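Local coordinates for hypothetical protein, IPT/TIG domain protein (Bacteroides ovatus, PDB 4HW6) that is of unknown function but joins an IPT/TIG domain to a six-bladed beta-propeller and probably binds carbohydrate as an auxiliary nutrient-binding protein, at residues K241-R246 with A250-Y255; Y298-N303 with G307-P312. All blocks are in the same frame, centred on the assembly; numbering follows the deposited sequence.

Contact 1: K241-R246 with A250-Y255; sequences KIYYTR and AMISSY
With chi1 at 65°, the CG of Y244 sits between its own backbone N and carbonyl carbon, and this swings the phenol across the neighbouring strand onto S253. The CB of S253 lies over one face of that ring, 3.8 Å from its centroid, in a CH-pi contact, while the backbone N of Y255 comes to the ring edge. Beyond the ring, Y244 OH shares a water with the carbonyl O of S254. On the other face of the hairpin Y243, turned with CG anti to its carbonyl carbon (chi1 -67°), carries the CB of S254 over its ring, and I252 CG2 meets the ring edge 3.9 Å from CD2.

Two hydrogen-bonded antiparallel pairs hold the backbones: I242 with Y255, where I242 N reaches Y255 O at 2.7 Å, and Y244 with S253, where S253 N reaches Y244 O at 2.9 Å. Between them Y243 and S254 form the non-hydrogen-bonded pair, with CA atoms 4.3 Å apart. Toward the turn, water takes over the bridging: one molecule accepts from R246 NE at 2.7 Å and donates to S253 OG. That serine hydroxyl also bonds to E264 O, and the R246 guanidinium makes a salt bridge to E264. At the other end K241 NZ and S254 OG converge on the carboxylate of E266.

This is a beta hairpin within one propeller sheet. Strand 242-244 pairs with 234-235 on its other side, and strand 251-255 with 262-263 and 265-268; I242 and Y255 pack on L224 of strand 221-226, and Y243 meets W280 edge-to-face.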
ATOM      1  N   LYS A 241     -19.119  10.510  10.629  1.00 15.75           N
ATOM      2  CA  LYS A 241     -19.178  11.836  10.045  1.00 16.31           C
ATOM      3  C   LYS A 241     -18.080  12.019   9.038  1.00 16.64           C
ATOM      4  O   LYS A 241     -16.997  11.438   9.162  1.00 14.56           O
ATOM      5  CB  LYS A 241     -19.096  12.927  11.135  1.00 15.84           C
ATOM      6  CG  LYS A 241     -20.350  12.961  11.991  1.00 18.01           C
ATOM      7  CD  LYS A 241     -20.202  13.660  13.342  1.00 21.41           C
ATOM      8  CE  LYS A 241     -19.474  14.970  13.289  1.00 23.02           C
ATOM      9  NZ  LYS A 241     -19.672  15.749  14.570  1.00 20.41           N
ATOM     10  N   ILE A 242     -18.372  12.847   8.036  1.00 14.21           N
ATOM     11  CA  ILE A 242     -17.411  13.218   7.017  1.00 13.86           C
ATOM     12  C   ILE A 242     -16.759  14.534   7.379  1.00 13.76           C
ATOM     13  O   ILE A 242     -17.407  15.573   7.423  1.00 15.06           O
ATOM     14  CB  ILE A 242     -18.051  13.324   5.611  1.00 14.90           C
ATOM     15  CG1 ILE A 242     -18.709  12.003   5.220  1.00 15.32           C
ATOM     16  CG2 ILE A 242     -17.007  13.712   4.574  1.00 13.82           C
ATOM     17  CD1 ILE A 242     -19.678  12.147   4.044  1.00 16.51           C
ATOM     18  N   TYR A 243     -15.477  14.479   7.694  1.00 13.05           N
ATOM     19  CA  TYR A 243     -14.714  15.660   8.072  1.00 12.54           C
ATOM     20  C   TYR A 243     -13.999  16.227   6.866  1.00 13.57           C
ATOM     21  O   TYR A 243     -13.372  15.492   6.102  1.00 15.50           O
ATOM     22  CB  TYR A 243     -13.721  15.347   9.212  1.00 12.02           C
ATOM     23  CG  TYR A 243     -14.399  15.001  10.545  1.00 12.36           C
ATOM     24  CD1 TYR A 243     -15.003  13.748  10.755  1.00 13.32           C
ATOM     25  CD2 TYR A 243     -14.419  15.917  11.603  1.00 12.97           C
ATOM     26  CE1 TYR A 243     -15.608  13.426  11.967  1.00 14.19           C
ATOM     27  CE2 TYR A 243     -15.040  15.606  12.824  1.00 13.52           C
ATOM     28  CZ  TYR A 243     -15.616  14.347  12.999  1.00 14.12           C
ATOM     29  OH  TYR A 243     -16.233  14.031  14.195  1.00 14.52           O
ATOM     30  N   TYR A 244     -14.096  17.550   6.685  1.00 13.23           N
ATOM     31  CA  TYR A 244     -13.520  18.191   5.518  1.00 12.97           C
ATOM     32  C   TYR A 244     -12.972  19.580   5.794  1.00 13.39           C
ATOM     33  O   TYR A 244     -13.215  20.153   6.856  1.00 13.42           O
ATOM     34  CB  TYR A 244     -14.521  18.228   4.367  1.00 14.04           C
ATOM     35  CG  TYR A 244     -15.776  19.066   4.579  1.00 12.58           C
ATOM     36  CD1 TYR A 244     -16.869  18.581   5.307  1.00 14.02           C
ATOM     37  CD2 TYR A 244     -15.886  20.337   4.026  1.00 12.64           C
ATOM     38  CE1 TYR A 244     -18.022  19.338   5.456  1.00 15.39           C
ATOM     39  CE2 TYR A 244     -17.034  21.101   4.184  1.00 14.75           C
ATOM     40  CZ  TYR A 244     -18.107  20.595   4.877  1.00 15.94           C
ATOM     41  OH  TYR A 244     -19.251  21.358   5.050  1.00 17.03           O
ATOM     42  N   THR A 245     -12.194  20.087   4.829  1.00 14.02           N
ATOM     43  CA  THR A 245     -11.748  21.461   4.827  1.00 12.76           C
ATOM     44  C   THR A 245     -12.195  22.147   3.537  1.00 13.04           C
ATOM     45  O   THR A 245     -12.473  21.479   2.529  1.00 14.87           O
ATOM     46  CB  THR A 245     -10.200  21.606   4.947  1.00 14.17           C
ATOM     47  OG1 THR A 245      -9.562  21.109   3.761  1.00 14.63           O
ATOM     48  CG2 THR A 245      -9.649  20.869   6.158  1.00 13.25           C
ATOM     49  N   ARG A 246     -12.310  23.470   3.621  1.00 12.90           N
ATOM     50  CA  ARG A 246     -12.592  24.357   2.491  1.00 13.70           C
ATOM     51  C   ARG A 246     -11.536  25.451   2.391  1.00 13.77           C
ATOM     52  O   ARG A 246     -11.138  26.047   3.386  1.00 13.04           O
ATOM     53  CB  ARG A 246     -13.929  25.061   2.691  1.00 14.54           C
ATOM     54  CG  ARG A 246     -15.146  24.154   2.645  1.00 13.80           C
ATOM     55  CD  ARG A 246     -16.395  24.956   2.921  1.00 14.94           C
ATOM     56  NE  ARG A 246     -16.361  25.484   4.285  1.00 15.98           N
ATOM     57  CZ  ARG A 246     -17.122  26.449   4.783  1.00 18.62           C
ATOM     58  NH1 ARG A 246     -18.024  27.088   4.043  1.00 19.20           N
ATOM     59  NH2 ARG A 246     -16.965  26.799   6.056  1.00 18.22           N
ATOM     60  N   ALA A 250     -10.476  28.672   7.788  1.00 13.61           N
ATOM     61  CA  ALA A 250      -9.423  28.026   8.612  1.00 14.60           C
ATOM     62  C   ALA A 250     -10.059  27.174   9.711  1.00 15.24           C
ATOM     63  O   ALA A 250     -10.141  27.603  10.871  1.00 15.21           O
ATOM     64  CB  ALA A 250      -8.511  29.080   9.239  1.00 15.83           C
HETATM   65  N   MSE A 251     -10.449  25.963   9.342  1.00 13.63           N
HETATM   66  CA  MSE A 251     -11.195  25.094  10.248  1.00 15.07           C
HETATM   67  C   MSE A 251     -11.402  23.733   9.638  1.00 14.05           C
HETATM   68  O   MSE A 251     -11.165  23.525   8.427  1.00 14.06           O
HETATM   69  CB  MSE A 251     -12.571  25.726  10.577  1.00 15.84           C
HETATM   70  CG  MSE A 251     -13.487  25.876   9.356  1.00 15.77           C
HETATM   71 SE   MSE A 251     -14.979  27.076   9.672  0.75 15.72          SE
HETATM   72  CE  MSE A 251     -14.027  28.691  10.166  1.00 18.60           C
ATOM     73  N   ILE A 252     -11.799  22.785  10.492  1.00 13.36           N
ATOM     74  CA  ILE A 252     -12.328  21.530  10.029  1.00 13.70           C
ATOM     75  C   ILE A 252     -13.848  21.588  10.218  1.00 14.12           C
ATOM     76  O   ILE A 252     -14.348  21.962  11.276  1.00 15.13           O
ATOM     77  CB  ILE A 252     -11.756  20.347  10.817  1.00 14.68           C
ATOM     78  CG1 ILE A 252     -10.238  20.310  10.647  1.00 15.81           C
ATOM     79  CG2 ILE A 252     -12.403  19.020  10.383  1.00 15.63           C
ATOM     80  CD1 ILE A 252      -9.556  19.333  11.595  1.00 16.87           C
ATOM     81  N   SER A 253     -14.551  21.171   9.169  1.00 13.12           N
ATOM     82  CA  SER A 253     -15.989  21.087   9.149  1.00 14.28           C
ATOM     83  C   SER A 253     -16.395  19.621   9.103  1.00 13.43           C
ATOM     84  O   SER A 253     -15.558  18.740   8.808  1.00 12.55           O
ATOM     85  CB  SER A 253     -16.546  21.809   7.902  1.00 15.61           C
ATOM     86  OG  SER A 253     -16.139  23.188   7.844  1.00 15.35           O
ATOM     87  N   SER A 254     -17.676  19.345   9.309  1.00 14.44           N
ATOM     88  CA  SER A 254     -18.191  17.999   9.071  1.00 14.03           C
ATOM     89  C   SER A 254     -19.609  17.977   8.550  1.00 16.13           C
ATOM     90  O   SER A 254     -20.398  18.909   8.772  1.00 15.08           O
ATOM     91  CB  SER A 254     -18.166  17.143  10.347  1.00 15.02           C
ATOM     92  OG  SER A 254     -19.119  17.599  11.286  1.00 16.38           O
ATOM     93  N   TYR A 255     -19.919  16.856   7.901  1.00 14.49           N
ATOM     94  CA  TYR A 255     -21.248  16.491   7.483  1.00 15.69           C
ATOM     95  C   TYR A 255     -21.548  15.079   7.975  1.00 17.15           C
ATOM     96  O   TYR A 255     -20.748  14.149   7.775  1.00 15.30           O
ATOM     97  CB  TYR A 255     -21.380  16.575   5.942  1.00 17.04           C
ATOM     98  CG  TYR A 255     -22.709  16.043   5.453  1.00 18.75           C
ATOM     99  CD1 TYR A 255     -23.841  16.834   5.459  1.00 21.37           C
ATOM    100  CD2 TYR A 255     -22.834  14.741   5.018  1.00 20.90           C
ATOM    101  CE1 TYR A 255     -25.066  16.343   5.032  1.00 22.16           C
ATOM    102  CE2 TYR A 255     -24.040  14.244   4.569  1.00 20.34           C
ATOM    103  CZ  TYR A 255     -25.161  15.043   4.572  1.00 21.05           C
ATOM    104  OH  TYR A 255     -26.378  14.529   4.140  1.00 25.59           O
TER
HETATM  105  O   HOH W   1     -20.125  21.637   7.653  1.00 21.30           O
HETATM  106  O   HOH W   2     -11.918  24.710   6.178  1.00 13.01           O
HETATM  107  O   HOH W   3     -14.710  24.739   6.319  1.00 18.22           O

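Contact 2: Y298-N303 with G307-P312; sequences YRVDYN and GKLAVP
D301 O takes the N-H of A310 at 3.0 Å in a nearly straight bond (167° at the hydrogen), and two residues on, N303 N donates to K308 O at 2.9 Å. These two bonds flank the single bridge between Y302 and L309. G307 and K308 both face N303, a G1 beta bulge with glycine at the positive-phi position; there N303 O accepts from G307 N at 2.6 Å, bent to 131°. The N303 side chain is used within the turn itself, its OD1 accepting from T306 N, while K308 N bonds to T306 OG1.

Past A310 direct backbone bonding gives way to a water: it accepts from D301 N at 2.9 Å and donates to V311 O, with a weak further bond to R299 O. In the conformer described here, one of two, R299 NE meets D301 OD1 at 2.8 Å on the syn side of the carboxylate, in the plane of the guanidinium, forming a salt bridge along one strand. Y298 OH is bonded to D270.

V300 CG2, held anti to its backbone N, reaches L309 CB at 3.8 Å; P312 CG approaches V300 CB, and P312 CB the CD2 of Y298. L309 CD2 touches the edge of the Y302 ring, whose OH is bonded to N239.

Segment 307-312 carries the chain from strand 296-301 to its antiparallel neighbour 313-315. V300 rests on A287 and I289 of strand 286-291, whereas L309 and P312 lean on V267 of strand 265-268, from the preceding propeller sheet.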
ATOM      1  N   TYR A 298       0.016  17.569  11.196  1.00 11.48           N
ATOM      2  CA  TYR A 298      -0.520  17.846  12.516  1.00 11.99           C
ATOM      3  C   TYR A 298      -1.396  16.685  12.949  1.00 12.68           C
ATOM      4  O   TYR A 298      -1.832  15.855  12.123  1.00 13.52           O
ATOM      5  CB  TYR A 298      -1.411  19.095  12.480  1.00 13.85           C
ATOM      6  CG  TYR A 298      -0.755  20.453  12.457  1.00 13.12           C
ATOM      7  CD1 TYR A 298       0.206  20.785  11.516  1.00 13.09           C
ATOM      8  CD2 TYR A 298      -1.174  21.452  13.339  1.00 13.74           C
ATOM      9  CE1 TYR A 298       0.757  22.068  11.463  1.00 13.15           C
ATOM     10  CE2 TYR A 298      -0.615  22.723  13.298  1.00 14.15           C
ATOM     11  CZ  TYR A 298       0.356  23.024  12.349  1.00 13.39           C
ATOM     12  OH  TYR A 298       0.885  24.315  12.301  1.00 14.67           O
ATOM     13  N   ARG A 299      -1.678  16.648  14.252  1.00 13.18           N
ATOM     14  CA  ARG A 299      -2.645  15.704  14.811  0.50 12.82           C
ATOM     15  C   ARG A 299      -3.805  16.460  15.463  1.00 13.39           C
ATOM     16  O   ARG A 299      -3.600  17.462  16.162  1.00 14.32           O
ATOM     17  CB  ARG A 299      -1.957  14.787  15.834  0.50 13.43           C
ATOM     18  CG  ARG A 299      -2.910  13.995  16.733  0.50 13.55           C
ATOM     19  CD  ARG A 299      -2.236  12.800  17.369  0.50 14.10           C
ATOM     20  NE  ARG A 299      -2.879  12.382  18.605  0.50 14.56           N
ATOM     21  CZ  ARG A 299      -2.453  11.372  19.363  0.50 15.77           C
ATOM     22  NH1 ARG A 299      -1.391  10.681  18.997  0.50 16.03           N
ATOM     23  NH2 ARG A 299      -3.078  11.056  20.490  0.50 15.94           N
ATOM     24  N   VAL A 300      -5.018  15.944  15.273  1.00 13.74           N
ATOM     25  CA  VAL A 300      -6.218  16.473  15.931  1.00 13.75           C
ATOM     26  C   VAL A 300      -6.874  15.338  16.728  1.00 14.48           C
ATOM     27  O   VAL A 300      -7.219  14.284  16.188  1.00 15.00           O
ATOM     28  CB  VAL A 300      -7.177  17.147  14.937  1.00 12.79           C
ATOM     29  CG1 VAL A 300      -7.582  16.200  13.802  1.00 13.21           C
ATOM     30  CG2 VAL A 300      -8.378  17.704  15.699  1.00 13.42           C
ATOM     31  N   ASP A 301      -6.974  15.521  18.032  1.00 15.12           N
ATOM     32  CA  ASP A 301      -7.552  14.522  18.910  1.00 17.12           C
ATOM     33  C   ASP A 301      -9.076  14.586  18.908  1.00 17.82           C
ATOM     34  O   ASP A 301      -9.662  15.661  18.749  1.00 18.44           O
ATOM     35  CB  ASP A 301      -7.043  14.717  20.344  1.00 18.27           C
ATOM     36  CG  ASP A 301      -5.555  14.361  20.508  1.00 24.75           C
ATOM     37  OD1 ASP A 301      -5.087  13.399  19.895  1.00 23.99           O
ATOM     38  OD2 ASP A 301      -4.859  15.042  21.277  1.00 31.08           O
ATOM     39  N   TYR A 302      -9.690  13.420  19.093  1.00 16.97           N
ATOM     40  CA  TYR A 302     -11.145  13.264  19.183  1.00 17.02           C
ATOM     41  C   TYR A 302     -11.526  12.885  20.599  1.00 17.35           C
ATOM     42  O   TYR A 302     -11.005  11.909  21.144  1.00 19.23           O
ATOM     43  CB  TYR A 302     -11.629  12.215  18.166  1.00 16.17           C
ATOM     44  CG  TYR A 302     -13.103  11.945  18.204  1.00 17.52           C
ATOM     45  CD1 TYR A 302     -14.007  12.850  17.663  1.00 17.47           C
ATOM     46  CD2 TYR A 302     -13.601  10.777  18.757  1.00 17.57           C
ATOM     47  CE1 TYR A 302     -15.357  12.614  17.696  1.00 17.59           C
ATOM     48  CE2 TYR A 302     -14.957  10.520  18.789  1.00 19.18           C
ATOM     49  CZ  TYR A 302     -15.837  11.442  18.249  1.00 19.30           C
ATOM     50  OH  TYR A 302     -17.182  11.168  18.298  1.00 18.54           O
ATOM     51  N   ASN A 303     -12.413  13.676  21.211  1.00 17.95           N
ATOM     52  CA  ASN A 303     -12.916  13.380  22.543  1.00 19.65           C
ATOM     53  C   ASN A 303     -14.192  12.585  22.382  1.00 21.95           C
ATOM     54  O   ASN A 303     -15.197  13.115  21.904  1.00 22.03           O
ATOM     55  CB  ASN A 303     -13.192  14.672  23.321  1.00 22.71           C
ATOM     56  CG  ASN A 303     -13.728  14.418  24.732  1.00 25.06           C
ATOM     57  OD1 ASN A 303     -14.598  13.565  24.961  1.00 25.02           O
ATOM     58  ND2 ASN A 303     -13.205  15.169  25.691  1.00 28.46           N
ATOM     59  N   GLY A 307     -17.580  14.268  21.798  1.00 20.80           N
ATOM     60  CA  GLY A 307     -17.662  14.187  20.349  1.00 21.41           C
ATOM     61  C   GLY A 307     -16.937  15.345  19.662  1.00 21.79           C
ATOM     62  O   GLY A 307     -17.117  15.560  18.476  1.00 23.47           O
ATOM     63  N   LYS A 308     -16.147  16.100  20.410  1.00 19.64           N
ATOM     64  CA  LYS A 308     -15.486  17.283  19.879  1.00 21.59           C
ATOM     65  C   LYS A 308     -14.023  17.073  19.581  1.00 20.63           C
ATOM     66  O   LYS A 308     -13.350  16.244  20.210  1.00 20.74           O
ATOM     67  CB  LYS A 308     -15.655  18.463  20.840  1.00 23.81           C
ATOM     68  CG  LYS A 308     -17.120  18.910  20.928  1.00 28.90           C
ATOM     69  CD  LYS A 308     -17.268  20.236  21.644  1.00 37.96           C
ATOM     70  CE  LYS A 308     -18.729  20.671  21.656  1.00 46.10           C
ATOM     71  NZ  LYS A 308     -18.959  21.841  22.554  1.00 51.38           N
ATOM     72  N   LEU A 309     -13.532  17.868  18.627  1.00 17.10           N
ATOM     73  CA  LEU A 309     -12.116  17.911  18.282  1.00 17.34           C
ATOM     74  C   LEU A 309     -11.329  18.877  19.155  1.00 18.23           C
ATOM     75  O   LEU A 309     -11.797  19.965  19.478  1.00 19.96           O
ATOM     76  CB  LEU A 309     -11.939  18.298  16.807  1.00 15.95           C
ATOM     77  CG  LEU A 309     -12.627  17.447  15.737  1.00 15.96           C
ATOM     78  CD1 LEU A 309     -12.259  17.900  14.320  1.00 13.68           C
ATOM     79  CD2 LEU A 309     -12.228  15.984  15.911  1.00 16.54           C
ATOM     80  N   ALA A 310     -10.118  18.488  19.520  1.00 17.96           N
ATOM     81  CA  ALA A 310      -9.207  19.360  20.232  1.00 17.84           C
ATOM     82  C   ALA A 310      -8.426  20.248  19.262  1.00 17.44           C
ATOM     83  O   ALA A 310      -8.433  20.041  18.033  1.00 17.59           O
ATOM     84  CB  ALA A 310      -8.253  18.550  21.103  1.00 20.97           C
ATOM     85  N   VAL A 311      -7.729  21.232  19.828  1.00 18.44           N
ATOM     86  CA  VAL A 311      -6.863  22.101  19.048  1.00 17.72           C
ATOM     87  C   VAL A 311      -5.810  21.223  18.362  1.00 17.03           C
ATOM     88  O   VAL A 311      -5.127  20.433  19.041  1.00 16.14           O
ATOM     89  CB  VAL A 311      -6.173  23.157  19.936  1.00 21.87           C
ATOM     90  CG1 VAL A 311      -5.120  23.899  19.134  1.00 21.82           C
ATOM     91  CG2 VAL A 311      -7.215  24.137  20.498  1.00 23.56           C
ATOM     92  N   PRO A 312      -5.694  21.319  17.024  1.00 15.83           N
ATOM     93  CA  PRO A 312      -4.632  20.536  16.356  1.00 14.71           C
ATOM     94  C   PRO A 312      -3.256  21.001  16.735  1.00 15.05           C
ATOM     95  O   PRO A 312      -3.049  22.196  17.004  1.00 15.50           O
ATOM     96  CB  PRO A 312      -4.850  20.814  14.875  1.00 14.85           C
ATOM     97  CG  PRO A 312      -6.290  21.223  14.789  1.00 15.89           C
ATOM     98  CD  PRO A 312      -6.541  22.012  16.046  1.00 15.96           C
TER
HETATM   99  O   HOH W   4      -5.348  17.735  19.037  1.00 18.87           O

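In the fold
Both contacts join runs with three residues between them, but contact 1 is a buried hairpin inside its sheet, whereas contact 2 lies at the surface, where strand 296-301 gives way to an irregular return. With two regular strands, contact 1 has two complete antiparallel hydrogen-bonded pairs and tyrosine faces covered by serines; contact 2 has one bridge, a bulge and a water, plus valine, leucine and proline packing. They belong to successive propeller sheets, with centres 12 Å apart, and touch directly: L309 CD1 packs against Y243 CE2 and I252 CG2. N239 ties them further, its ND2 bonding both Y243 OH and Y302 OH, and W280 meets side chains of both.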